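Local coordinates for protein acetylglutamate kinase (Streptococcus mutans, PDB 3L86) that binds N-acetyl-L-glutamate and ADP and probably catalyses the ATP-dependent phosphorylation of N-acetyl-L-glutamate, the second step from glutamate towards arginine, at residues P248-A253 against T274-D279; A199-L204 against A259-V264; G76-K81 against S108-D113; D102-V107 against A178-S183. All blocks are in the same frame, centred on the assembly; numbering follows the deposited sequence.

How the contacts relate
The contacts form two pairs on opposite sides of the chain's centre. Contacts 3 and 4, about 10 Å apart centre to centre, come first along the chain; their segments alternate and both use helix 101-125. Contacts 2 and 1 follow, interleaved, with centres about 11 Å apart; strands 263-267 and 274-277 lie side by side and antiparallel, joined by a probable hydrogen bond from Ile276 N to Val264 O (2.9 Å). Centres of the two pairs are about 24 to 26 Å apart, yet contacts 1, 2 and 4 reach the same mixed sheet. The earlier pair lies by N-acetyl-L-glutamate and contact 1 by ADP, consistent with the division of substrate and nucleotide sites in amino acid kinases.

Contact 1. Residues P248-A253 against T274-D279; sequences PKIESA and TLITAD. With ADP (adenosine-5'-diphosphate), chain B.
Ile250 and Ala253, one helical turn apart, both bear on the CD1 methyl of Ile276, and the touching is purely apolar. CD1 of Ile276 lies 3.3 Å from CD1 of Ile250 and 3.2 Å from CB of Ala253, both shorter than normal van der Waals contact, so its exact placing is doubtful. Ile276 reaches out with CG1 anti to its carbonyl carbon (chi1 -66°) and an extended end, while the Ile250 chain runs obliquely across it. Within the helix, Pro248 O accepts from Ser252 N and, at 3.0 Å, from Ser252 OG, the two donors coming from opposite faces of the carbonyl plane. Lys249, bent at its last two torsions, donates a hydrogen bond from NZ to O1B of the ADP beta-phosphate (2.9 Å); the same NZ forms a salt bridge with Asp194, and Lys249, like Lys42, is predicted to stabilise the transition state. The helix thus presents Lys249 to the phosphate while Ile250 and Ala253 pack against the strand. Strand 263-267 adds Val264 against Ala253 and Ile266 against Ile250, and helix 193-203 touches Pro248 and Ser252. Strand 274-277 lies between strand 263-267, antiparallel to it, and strand 223-229, parallel to it.

Contact 2. Residues A199-L204 against A259-V264; sequences AVAVAL and AGVGQV
Val202 and Val261 meet their partners through trans side chains. In Val202 (chi1 177°) CG1 lies anti to the backbone N and CG2 anti to the carbonyl carbon, which presents the two methyls as a fork to Ala259; CB of Ala259 sits evenly between them, 4.0 Å from CG1 and 4.0 Å from CG2 of Val202. Val261 has almost the same torsion (chi1 178°), and here it is CG2, opposite the carbonyl carbon, that extends to the helix. That methyl lies 3.9 Å from the backbone O of Ala201 and 4.4 Å from CB of Ala201, so it rests against both the side chain and the peptide of one residue. The chain between the two touching points turns sharply: Gly260, at phi 111°, ends helix 246-258 in a Schellman motif, and the exit brings Val261 round to face helix 193-203. In this alpha/beta fold of the amino acid kinase family the two helices lead into neighbouring parallel strands, 208-212 and 263-267, and the contact sets the last turn of helix 193-203 against the link that leads from helix 246-258 into strand 263-267. Ala201 and Val261 are buried, whereas Ala259 is open to solvent and Val202 partly so. Thr256 of helix 246-258 touches Val261 as well, and Val200 packs on Val70 and Val72 of strand 68-73.

Contact 3. Residues G76-K81 against S108-D113; sequences GFAINK and SHALLD. With NLG (N-acetyl-L-glutamate), chain C.
Ile79 and Ala110 mark the nearest backbone approach, their CA atoms 5.6 Å apart, where two helices cross at 133° between their N-to-C directions. The axes of the short segments come within 8.9 Å. A pi-type turn at 110-113 widens the second helix. Ala110 directs CB towards the first helix, 3.9 Å from CG1 of Ile79 and 4.3 Å from CB of Ala78. With CG1 anti to the carbonyl carbon (chi1 -57°), Ile79 continues past Ala110, and its CD1 ends 4.3 Å from CD2 of Leu111. The same CD1 touches the acetyl group of N-acetyl-L-glutamate, 3.6 Å from its O7. At the start of the first helix Gly76 N donates to the side-chain carboxylate, OE2, of the ligand at 3.1 Å through a bent bond (N-H...O angle 138°). Away from the interface, His109 ND1 bonds OD2 of Asp113 at 2.8 Å, in the plane of the imidazole and on the anti lone pair of the carboxylate, which fixes the rotation of the ring. Arg97, which also binds the ligand, is hydrogen-bonded to Asn80 OD1. Across the interface the forces are apolar alone, whereas the ligand meets Ile79 CD1 and both N-H and CA of Gly76, whose lack of a side chain leaves room for the acetyl methyl; the N-terminal helix end probably favours the carboxylate that is to receive the phosphoryl group.

Contact 4. Residues D102-V107 against A178-S183; sequences DDMVLV and ASLGYS
Met104 and Val107, one helical turn apart on helix 101-125, both rest on CD2 of Leu180. Just before them, Asp103 OD2 accepts a hydrogen bond from Ser100 N near the start of the helix. Met104 comes next. Its CG is anti to the carbonyl carbon, and bends at chi2 (-62°) and chi3 (-53°) fold the thioether round so that the terminal methyl, CE, lies 4.0 Å from CD2 of Leu180. The two side chains run antiparallel alongside each other, so that the end of Met104 meets a branch methyl of Leu180. Met104 is further enclosed by Met188 and Asn190 of strand 188-190 and by Tyr153, and its backbone O accepts from Ser108 OG. Val107 then points its CB towards the strand and offers CG1, 4.2 Å from CD2 of Leu180. Leu180 follows Ser179, the centre of an inverse gamma turn in which Leu180 N bonds Ala178 O at 2.9 Å; this kink interrupts strand 174-182 as it passes the substrate. Ser179 lines the N-acetyl-L-glutamate pocket, and Val107 packs on Asn190, another pocket residue. No polar group bridges the two segments: three buried hydrocarbon or thioether side chains, held by dispersion and exclusion of water, pack next to the substrate-binding residues, the Val107 side chain about 5 Å from N-acetyl-L-glutamate at the nearest atoms, with helix 101-125 covering one side of the broken strand.

Contact 1. Residues P248-A253 against T274-D279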
loop_
_atom_site.group_PDB
_atom_site.type_symbol
_atom_site.label_atom_id
_atom_site.label_comp_id
_atom_site.label_asym_id
_atom_site.label_seq_id
_atom_site.Cartn_x
_atom_site.Cartn_y
_atom_site.Cartn_z
ATOM N N PRO A 248 -8.620 -6.828 3.642
ATOM C CA PRO A 248 -8.426 -5.569 2.856
ATOM C C PRO A 248 -7.510 -5.746 1.632
ATOM O O PRO A 248 -7.766 -5.129 0.585
ATOM C CB PRO A 248 -7.860 -4.580 3.899
ATOM C CG PRO A 248 -7.335 -5.506 5.042
ATOM C CD PRO A 248 -8.135 -6.734 5.032
ATOM N N LYS A 249 -6.472 -6.606 1.705
ATOM C CA LYS A 249 -5.601 -6.865 0.496
ATOM C C LYS A 249 -6.349 -7.382 -0.747
ATOM O O LYS A 249 -6.191 -6.848 -1.856
ATOM C CB LYS A 249 -4.388 -7.791 0.853
ATOM C CG LYS A 249 -3.120 -7.634 -0.017
ATOM C CD LYS A 249 -1.897 -8.481 0.546
ATOM C CE LYS A 249 -1.714 -8.118 2.029
ATOM N NZ LYS A 249 -1.211 -6.631 2.099
ATOM N N ILE A 250 -7.168 -8.429 -0.581
ATOM C CA ILE A 250 -7.875 -9.037 -1.708
ATOM C C ILE A 250 -9.075 -8.169 -2.162
ATOM O O ILE A 250 -9.391 -8.195 -3.331
ATOM C CB ILE A 250 -8.396 -10.504 -1.416
ATOM C CG1 ILE A 250 -8.733 -11.236 -2.699
ATOM C CG2 ILE A 250 -9.650 -10.533 -0.569
ATOM C CD1 ILE A 250 -7.538 -11.605 -3.463
ATOM N N GLU A 251 -9.715 -7.414 -1.275
ATOM C CA GLU A 251 -10.759 -6.433 -1.706
ATOM C C GLU A 251 -10.170 -5.289 -2.553
ATOM O O GLU A 251 -10.760 -4.865 -3.580
ATOM C CB GLU A 251 -11.509 -5.826 -0.504
ATOM C CG GLU A 251 -12.487 -6.834 0.179
ATOM C CD GLU A 251 -13.122 -6.307 1.444
ATOM O OE1 GLU A 251 -12.624 -5.367 2.075
ATOM O OE2 GLU A 251 -14.160 -6.862 1.839
ATOM N N SER A 252 -9.021 -4.751 -2.118
ATOM C CA SER A 252 -8.315 -3.726 -2.943
ATOM C C SER A 252 -7.943 -4.288 -4.344
ATOM O O SER A 252 -8.165 -3.630 -5.395
ATOM C CB SER A 252 -7.085 -3.211 -2.157
ATOM O OG SER A 252 -7.557 -2.567 -0.952
ATOM N N ALA A 253 -7.421 -5.518 -4.388
ATOM C CA ALA A 253 -7.115 -6.148 -5.678
ATOM C C ALA A 253 -8.355 -6.188 -6.615
ATOM O O ALA A 253 -8.264 -5.844 -7.802
ATOM C CB ALA A 253 -6.548 -7.592 -5.484
ATOM N N THR A 274 0.059 -14.833 -6.676
ATOM C CA THR A 274 -1.291 -15.034 -7.203
ATOM C C THR A 274 -1.698 -13.875 -8.125
ATOM O O THR A 274 -1.644 -12.717 -7.707
ATOM C CB THR A 274 -2.315 -15.074 -6.043
ATOM O OG1 THR A 274 -1.995 -16.140 -5.130
ATOM C CG2 THR A 274 -3.775 -15.173 -6.579
ATOM N N LEU A 275 -2.125 -14.181 -9.362
ATOM C CA LEU A 275 -2.647 -13.165 -10.288
ATOM C C LEU A 275 -4.158 -12.951 -10.252
ATOM O O LEU A 275 -4.925 -13.908 -10.354
ATOM C CB LEU A 275 -2.294 -13.528 -11.711
ATOM C CG LEU A 275 -1.015 -12.981 -12.289
ATOM C CD1 LEU A 275 -1.007 -11.456 -12.287
ATOM C CD2 LEU A 275 0.122 -13.534 -11.486
ATOM N N ILE A 276 -4.578 -11.696 -10.142
ATOM C CA ILE A 276 -5.983 -11.307 -10.099
ATOM C C ILE A 276 -6.362 -10.470 -11.316
ATOM O O ILE A 276 -5.649 -9.482 -11.679
ATOM C CB ILE A 276 -6.288 -10.528 -8.805
ATOM C CG1 ILE A 276 -6.128 -11.437 -7.585
ATOM C CG2 ILE A 276 -7.688 -9.937 -8.856
ATOM C CD1 ILE A 276 -6.149 -10.696 -6.266
ATOM N N THR A 277 -7.441 -10.828 -12.035
ATOM C CA THR A 277 -7.928 -10.079 -13.199
ATOM C C THR A 277 -9.442 -9.889 -13.125
ATOM O O THR A 277 -10.120 -10.518 -12.294
ATOM C CB THR A 277 -7.535 -10.737 -14.499
ATOM O OG1 THR A 277 -8.103 -12.048 -14.549
ATOM C CG2 THR A 277 -6.037 -10.836 -14.593
ATOM N N ALA A 278 -9.981 -8.973 -13.929
ATOM C CA ALA A 278 -11.410 -8.624 -13.821
ATOM C C ALA A 278 -12.183 -9.837 -14.296
ATOM O O ALA A 278 -13.177 -10.254 -13.698
ATOM C CB ALA A 278 -11.728 -7.426 -14.698
ATOM N N ASP A 279 -11.718 -10.381 -15.408
ATOM C CA ASP A 279 -12.084 -11.742 -15.769
ATOM C C ASP A 279 -10.806 -12.476 -16.119
ATOM O O ASP A 279 -10.854 -13.399 -16.907
ATOM C CB ASP A 279 -13.069 -11.802 -16.966
ATOM C CG ASP A 279 -13.936 -10.553 -17.103
ATOM O OD1 ASP A 279 -14.925 -10.365 -16.334
ATOM O OD2 ASP A 279 -13.622 -9.768 -18.028
HETATM P PB ADP B . 0.935 -6.645 5.054
HETATM O O1B ADP B . -0.252 -5.811 4.667
HETATM O O2B ADP B . 1.811 -7.112 3.883
HETATM O O3B ADP B . 1.758 -5.964 6.090
HETATM P PA ADP B . -0.990 -8.338 6.577
HETATM O O1A ADP B . -0.692 -9.164 7.822
HETATM O O2A ADP B . -1.831 -7.107 6.762
HETATM O O3A ADP B . 0.408 -8.011 5.758
HETATM O "O5'" ADP B . -1.709 -9.382 5.575
HETATM C "C5'" ADP B . -1.002 -10.591 5.199
HETATM C "C4'" ADP B . -1.462 -11.752 6.130
HETATM O "O4'" ADP B . -2.825 -12.174 5.915
HETATM C "C3'" ADP B . -0.647 -13.045 5.978
HETATM O "O3'" ADP B . 0.564 -12.893 6.711
HETATM C "C2'" ADP B . -1.531 -14.090 6.648
HETATM O "O2'" ADP B . -1.173 -14.102 8.025
HETATM C "C1'" ADP B . -2.927 -13.472 6.598
HETATM N N9 ADP B . -3.864 -14.332 5.827
HETATM C C8 ADP B . -5.142 -14.590 6.228
HETATM N N7 ADP B . -5.762 -15.368 5.301
HETATM C C5 ADP B . -4.858 -15.630 4.326
HETATM C C6 ADP B . -4.831 -16.411 3.093
HETATM N N6 ADP B . -5.952 -17.039 2.647
HETATM N N1 ADP B . -3.697 -16.415 2.339
HETATM C C2 ADP B . -2.601 -15.781 2.724
HETATM N N3 ADP B . -2.545 -15.054 3.840
HETATM C C4 ADP B . -3.617 -14.953 4.682
#

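Contact 2. Residues A199-L204 against A259-V264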
loop_
_atom_site.group_PDB
_atom_site.type_symbol
_atom_site.label_atom_id
_atom_site.label_comp_id
_atom_site.label_asym_id
_atom_site.label_seq_id
_atom_site.Cartn_x
_atom_site.Cartn_y
_atom_site.Cartn_z
ATOM N N ALA A 199 -6.496 3.422 -4.731
ATOM C CA ALA A 199 -6.803 4.786 -5.152
ATOM C C ALA A 199 -5.725 5.376 -6.074
ATOM O O ALA A 199 -6.008 6.014 -7.118
ATOM C CB ALA A 199 -6.977 5.653 -3.880
ATOM N N VAL A 200 -4.468 5.126 -5.705
ATOM C CA VAL A 200 -3.356 5.597 -6.491
ATOM C C VAL A 200 -3.302 4.916 -7.862
ATOM O O VAL A 200 -3.186 5.631 -8.919
ATOM C CB VAL A 200 -2.032 5.375 -5.739
ATOM C CG1 VAL A 200 -0.847 5.739 -6.620
ATOM C CG2 VAL A 200 -2.057 6.184 -4.364
ATOM N N ALA A 201 -3.388 3.571 -7.875
ATOM C CA ALA A 201 -3.365 2.792 -9.163
ATOM C C ALA A 201 -4.515 3.221 -10.120
ATOM O O ALA A 201 -4.340 3.376 -11.363
ATOM C CB ALA A 201 -3.454 1.248 -8.843
ATOM N N VAL A 202 -5.714 3.371 -9.545
ATOM C CA VAL A 202 -6.886 3.785 -10.323
ATOM C C VAL A 202 -6.738 5.235 -10.837
ATOM O O VAL A 202 -6.919 5.488 -12.039
ATOM C CB VAL A 202 -8.223 3.553 -9.558
ATOM C CG1 VAL A 202 -9.420 4.099 -10.413
ATOM C CG2 VAL A 202 -8.348 2.094 -9.199
ATOM N N ALA A 203 -6.364 6.179 -9.954
ATOM C CA ALA A 203 -6.126 7.580 -10.400
ATOM C C ALA A 203 -5.125 7.713 -11.566
ATOM O O ALA A 203 -5.290 8.569 -12.427
ATOM C CB ALA A 203 -5.643 8.501 -9.210
ATOM N N LEU A 204 -4.027 6.954 -11.533
ATOM C CA LEU A 204 -3.058 6.976 -12.648
ATOM C C LEU A 204 -3.390 6.096 -13.870
ATOM O O LEU A 204 -2.653 6.100 -14.854
ATOM C CB LEU A 204 -1.671 6.595 -12.133
ATOM C CG LEU A 204 -1.154 7.523 -11.008
ATOM C CD1 LEU A 204 0.186 7.074 -10.483
ATOM C CD2 LEU A 204 -1.082 8.972 -11.554
ATOM N N ALA A 259 -11.862 -1.512 -12.107
ATOM C CA ALA A 259 -11.870 -0.134 -12.552
ATOM C C ALA A 259 -10.992 0.013 -13.798
ATOM O O ALA A 259 -10.785 1.130 -14.319
ATOM C CB ALA A 259 -11.453 0.802 -11.434
ATOM N N GLY A 260 -10.483 -1.114 -14.283
ATOM C CA GLY A 260 -9.793 -1.149 -15.564
ATOM C C GLY A 260 -8.274 -1.395 -15.511
ATOM O O GLY A 260 -7.649 -1.555 -16.548
ATOM N N VAL A 261 -7.680 -1.468 -14.324
ATOM C CA VAL A 261 -6.250 -1.854 -14.216
ATOM C C VAL A 261 -6.098 -3.313 -14.691
ATOM O O VAL A 261 -6.831 -4.209 -14.235
ATOM C CB VAL A 261 -5.656 -1.648 -12.764
ATOM C CG1 VAL A 261 -4.193 -2.116 -12.731
ATOM C CG2 VAL A 261 -5.735 -0.162 -12.350
ATOM N N GLY A 262 -5.161 -3.564 -15.603
ATOM C CA GLY A 262 -5.138 -4.862 -16.278
ATOM C C GLY A 262 -4.801 -6.102 -15.443
ATOM O O GLY A 262 -5.383 -7.177 -15.672
ATOM N N GLN A 263 -3.871 -5.968 -14.475
ATOM C CA GLN A 263 -3.475 -7.082 -13.582
ATOM C C GLN A 263 -3.103 -6.620 -12.145
ATOM O O GLN A 263 -2.475 -5.556 -12.001
ATOM C CB GLN A 263 -2.228 -7.745 -14.141
ATOM C CG GLN A 263 -2.314 -8.256 -15.566
ATOM C CD GLN A 263 -1.017 -8.913 -15.931
ATOM O OE1 GLN A 263 0.089 -8.363 -15.687
ATOM N NE2 GLN A 263 -1.113 -10.122 -16.457
ATOM N N VAL A 264 -3.507 -7.383 -11.102
ATOM C CA VAL A 264 -2.943 -7.220 -9.750
ATOM C C VAL A 264 -2.153 -8.516 -9.319
ATOM O O VAL A 264 -2.618 -9.635 -9.556
ATOM C CB VAL A 264 -4.071 -6.900 -8.706
ATOM C CG1 VAL A 264 -3.478 -6.757 -7.274
ATOM C CG2 VAL A 264 -4.804 -5.641 -9.065
#

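Contact 3. Residues G76-K81 against S108-D113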
loop_
_atom_site.group_PDB
_atom_site.type_symbol
_atom_site.label_atom_id
_atom_site.label_comp_id
_atom_site.label_asym_id
_atom_site.label_seq_id
_atom_site.Cartn_x
_atom_site.Cartn_y
_atom_site.Cartn_z
ATOM N N GLY A 76 2.067 -2.019 9.629
ATOM C CA GLY A 76 1.343 -2.580 10.802
ATOM C C GLY A 76 2.240 -3.188 11.899
ATOM O O GLY A 76 2.110 -2.894 13.090
ATOM N N PHE A 77 3.156 -4.054 11.486
ATOM C CA PHE A 77 4.098 -4.740 12.380
ATOM C C PHE A 77 4.900 -3.728 13.248
ATOM O O PHE A 77 4.933 -3.835 14.489
ATOM C CB PHE A 77 4.930 -5.625 11.435
ATOM C CG PHE A 77 6.267 -6.084 11.947
ATOM C CD1 PHE A 77 6.373 -7.196 12.782
ATOM C CD2 PHE A 77 7.442 -5.504 11.453
ATOM C CE1 PHE A 77 7.658 -7.695 13.207
ATOM C CE2 PHE A 77 8.719 -5.988 11.857
ATOM C CZ PHE A 77 8.820 -7.089 12.738
ATOM N N ALA A 78 5.431 -2.669 12.609
ATOM C CA ALA A 78 6.057 -1.531 13.332
ATOM C C ALA A 78 5.190 -0.710 14.290
ATOM O O ALA A 78 5.636 -0.431 15.415
ATOM C CB ALA A 78 6.837 -0.613 12.381
ATOM N N ILE A 79 3.971 -0.327 13.875
ATOM C CA ILE A 79 3.024 0.351 14.730
ATOM C C ILE A 79 2.675 -0.521 15.987
ATOM O O ILE A 79 2.542 0.006 17.119
ATOM C CB ILE A 79 1.720 0.700 13.974
ATOM C CG1 ILE A 79 2.015 1.585 12.683
ATOM C CG2 ILE A 79 0.727 1.398 14.959
ATOM C CD1 ILE A 79 0.825 1.685 11.629
ATOM N N ASN A 80 2.497 -1.835 15.767
ATOM C CA ASN A 80 2.190 -2.774 16.856
ATOM C C ASN A 80 3.302 -2.728 17.913
ATOM O O ASN A 80 3.061 -2.577 19.110
ATOM C CB ASN A 80 2.038 -4.213 16.315
ATOM C CG ASN A 80 0.735 -4.442 15.581
ATOM O OD1 ASN A 80 -0.199 -3.623 15.597
ATOM N ND2 ASN A 80 0.634 -5.605 14.969
ATOM N N LYS A 81 4.533 -2.860 17.447
ATOM C CA LYS A 81 5.717 -2.856 18.310
ATOM C C LYS A 81 5.685 -1.601 19.142
ATOM O O LYS A 81 5.671 -1.620 20.397
ATOM C CB LYS A 81 6.977 -2.816 17.446
ATOM C CG LYS A 81 8.034 -3.794 17.824
ATOM N N SER A 108 2.016 7.944 12.757
ATOM C CA SER A 108 2.816 8.720 11.802
ATOM C C SER A 108 4.302 8.587 12.073
ATOM O O SER A 108 5.101 8.488 11.107
ATOM C CB SER A 108 2.384 10.208 11.753
ATOM O OG SER A 108 2.603 10.801 12.999
ATOM N N HIS A 109 4.700 8.519 13.352
ATOM C CA HIS A 109 6.123 8.246 13.681
ATOM C C HIS A 109 6.609 6.870 13.144
ATOM O O HIS A 109 7.656 6.770 12.523
ATOM C CB HIS A 109 6.370 8.278 15.206
ATOM C CG HIS A 109 7.722 7.780 15.607
ATOM N ND1 HIS A 109 8.898 8.281 15.061
ATOM C CD2 HIS A 109 8.094 6.844 16.515
ATOM C CE1 HIS A 109 9.929 7.637 15.596
ATOM N NE2 HIS A 109 9.470 6.773 16.490
ATOM N N ALA A 110 5.856 5.796 13.369
ATOM C CA ALA A 110 6.323 4.503 12.839
ATOM C C ALA A 110 6.383 4.500 11.277
ATOM O O ALA A 110 7.340 3.995 10.649
ATOM C CB ALA A 110 5.420 3.365 13.374
ATOM N N LEU A 111 5.346 5.026 10.637
ATOM C CA LEU A 111 5.299 5.014 9.162
ATOM C C LEU A 111 6.402 5.889 8.509
ATOM O O LEU A 111 7.112 5.409 7.607
ATOM C CB LEU A 111 3.911 5.452 8.667
ATOM C CG LEU A 111 2.731 4.485 8.886
ATOM C CD1 LEU A 111 1.432 5.129 8.366
ATOM C CD2 LEU A 111 3.012 3.167 8.197
ATOM N N LEU A 112 6.551 7.151 8.942
ATOM C CA LEU A 112 7.541 8.062 8.358
ATOM C C LEU A 112 8.982 7.779 8.802
ATOM O O LEU A 112 9.898 7.752 7.967
ATOM C CB LEU A 112 7.192 9.551 8.606
ATOM C CG LEU A 112 5.824 9.987 8.011
ATOM C CD1 LEU A 112 5.441 11.373 8.543
ATOM C CD2 LEU A 112 5.779 9.935 6.461
ATOM N N ASP A 113 9.201 7.590 10.104
ATOM C CA ASP A 113 10.581 7.597 10.622
ATOM C C ASP A 113 11.146 6.196 10.730
ATOM O O ASP A 113 12.369 6.002 10.550
ATOM C CB ASP A 113 10.622 8.261 12.014
ATOM C CG ASP A 113 10.063 9.660 11.999
ATOM O OD1 ASP A 113 10.457 10.437 11.116
ATOM O OD2 ASP A 113 9.234 9.985 12.866
HETATM C CA NLG C . -3.403 0.703 8.823
HETATM C C NLG C . -4.787 0.830 9.120
HETATM O OXT NLG C . -5.476 -0.019 9.696
HETATM O O NLG C . -5.625 1.608 8.849
HETATM C CB NLG C . -2.177 1.407 8.214
HETATM C CG NLG C . -0.813 0.636 7.977
HETATM C CD NLG C . -0.664 -0.650 7.059
HETATM O OE1 NLG C . -1.562 -0.890 6.305
HETATM O OE2 NLG C . 0.297 -1.436 7.095
HETATM C C7 NLG C . -2.323 -0.273 10.663
HETATM C C8 NLG C . -1.684 -1.247 10.984
HETATM O O7 NLG C . -2.619 0.675 11.348
HETATM N N2 NLG C . -2.791 -0.159 9.480
#

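Contact 4. Residues D102-V107 against A178-S183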
loop_
_atom_site.group_PDB
_atom_site.type_symbol
_atom_site.label_atom_id
_atom_site.label_comp_id
_atom_site.label_asym_id
_atom_site.label_seq_id
_atom_site.Cartn_x
_atom_site.Cartn_y
_atom_site.Cartn_z
ATOM N N ASP A 102 -4.760 10.611 19.920
ATOM C CA ASP A 102 -3.450 10.395 20.545
ATOM C C ASP A 102 -2.659 9.277 19.817
ATOM O O ASP A 102 -1.429 9.382 19.683
ATOM C CB ASP A 102 -3.521 10.101 22.058
ATOM C CG ASP A 102 -3.883 11.369 22.917
ATOM O OD1 ASP A 102 -3.714 12.532 22.444
ATOM O OD2 ASP A 102 -4.418 11.174 24.046
ATOM N N ASP A 103 -3.332 8.235 19.379
ATOM C CA ASP A 103 -2.729 7.163 18.619
ATOM C C ASP A 103 -1.984 7.608 17.324
ATOM O O ASP A 103 -1.013 6.992 16.939
ATOM C CB ASP A 103 -3.737 6.046 18.313
ATOM C CG ASP A 103 -4.142 5.219 19.559
ATOM O OD1 ASP A 103 -3.462 5.186 20.569
ATOM O OD2 ASP A 103 -5.150 4.610 19.477
ATOM N N MET A 104 -2.484 8.650 16.698
ATOM C CA MET A 104 -1.971 9.145 15.421
ATOM C C MET A 104 -0.524 9.616 15.552
ATOM O O MET A 104 0.275 9.536 14.621
ATOM C CB MET A 104 -2.858 10.300 14.880
ATOM C CG MET A 104 -4.214 9.849 14.198
ATOM S SD MET A 104 -3.911 8.792 12.704
ATOM C CE MET A 104 -2.755 9.709 11.599
ATOM N N VAL A 105 -0.162 10.137 16.716
ATOM C CA VAL A 105 1.267 10.491 16.954
ATOM C C VAL A 105 2.158 9.242 16.747
ATOM O O VAL A 105 3.228 9.304 16.128
ATOM C CB VAL A 105 1.504 11.003 18.425
ATOM C CG1 VAL A 105 3.027 11.112 18.719
ATOM C CG2 VAL A 105 0.845 12.378 18.642
ATOM N N LEU A 106 1.732 8.114 17.311
ATOM C CA LEU A 106 2.450 6.835 17.175
ATOM C C LEU A 106 2.452 6.319 15.725
ATOM O O LEU A 106 3.499 5.876 15.209
ATOM C CB LEU A 106 1.809 5.780 18.127
ATOM C CG LEU A 106 1.825 6.236 19.609
ATOM C CD1 LEU A 106 1.000 5.302 20.552
ATOM C CD2 LEU A 106 3.255 6.211 20.007
ATOM N N VAL A 107 1.269 6.364 15.080
ATOM C CA VAL A 107 1.096 5.856 13.697
ATOM C C VAL A 107 2.032 6.609 12.714
ATOM O O VAL A 107 2.750 5.985 11.914
ATOM C CB VAL A 107 -0.410 5.876 13.234
ATOM C CG1 VAL A 107 -0.594 5.560 11.717
ATOM C CG2 VAL A 107 -1.319 4.899 14.066
ATOM N N ALA A 178 3.786 7.074 2.251
ATOM C CA ALA A 178 3.231 6.369 3.432
ATOM C C ALA A 178 1.693 6.346 3.422
ATOM O O ALA A 178 1.080 7.230 2.808
ATOM C CB ALA A 178 3.715 7.055 4.716
ATOM N N SER A 179 1.083 5.396 4.170
ATOM C CA SER A 179 -0.375 5.281 4.153
ATOM C C SER A 179 -1.061 6.260 5.128
ATOM O O SER A 179 -1.477 5.838 6.250
ATOM C CB SER A 179 -0.838 3.851 4.432
ATOM O OG SER A 179 -0.298 3.341 5.657
ATOM N N LEU A 180 -1.123 7.527 4.701
ATOM C CA LEU A 180 -1.649 8.681 5.478
ATOM C C LEU A 180 -2.382 9.611 4.508
ATOM O O LEU A 180 -1.978 9.755 3.341
ATOM C CB LEU A 180 -0.503 9.481 6.161
ATOM C CG LEU A 180 0.325 8.754 7.291
ATOM C CD1 LEU A 180 1.586 9.557 7.654
ATOM C CD2 LEU A 180 -0.491 8.424 8.608
ATOM N N GLY A 181 -3.478 10.210 4.962
ATOM C CA GLY A 181 -4.157 11.226 4.172
ATOM C C GLY A 181 -4.680 12.378 5.070
ATOM O O GLY A 181 -4.524 12.360 6.305
ATOM N N TYR A 182 -5.321 13.359 4.461
ATOM C CA TYR A 182 -5.763 14.549 5.232
ATOM C C TYR A 182 -7.245 14.929 5.014
ATOM O O TYR A 182 -7.681 15.048 3.890
ATOM C CB TYR A 182 -4.895 15.759 4.874
ATOM C CG TYR A 182 -3.517 15.729 5.505
ATOM C CD1 TYR A 182 -2.505 14.900 4.974
ATOM C CD2 TYR A 182 -3.214 16.536 6.602
ATOM C CE1 TYR A 182 -1.217 14.879 5.537
ATOM C CE2 TYR A 182 -1.915 16.536 7.151
ATOM C CZ TYR A 182 -0.942 15.701 6.596
ATOM O OH TYR A 182 0.319 15.661 7.129
ATOM N N SER A 183 -7.974 15.187 6.084
ATOM C CA SER A 183 -9.401 15.592 5.991
ATOM C C SER A 183 -9.542 17.001 5.400
ATOM O O SER A 183 -8.562 17.790 5.423
ATOM C CB SER A 183 -10.021 15.557 7.422
ATOM O OG SER A 183 -9.642 16.740 8.140
#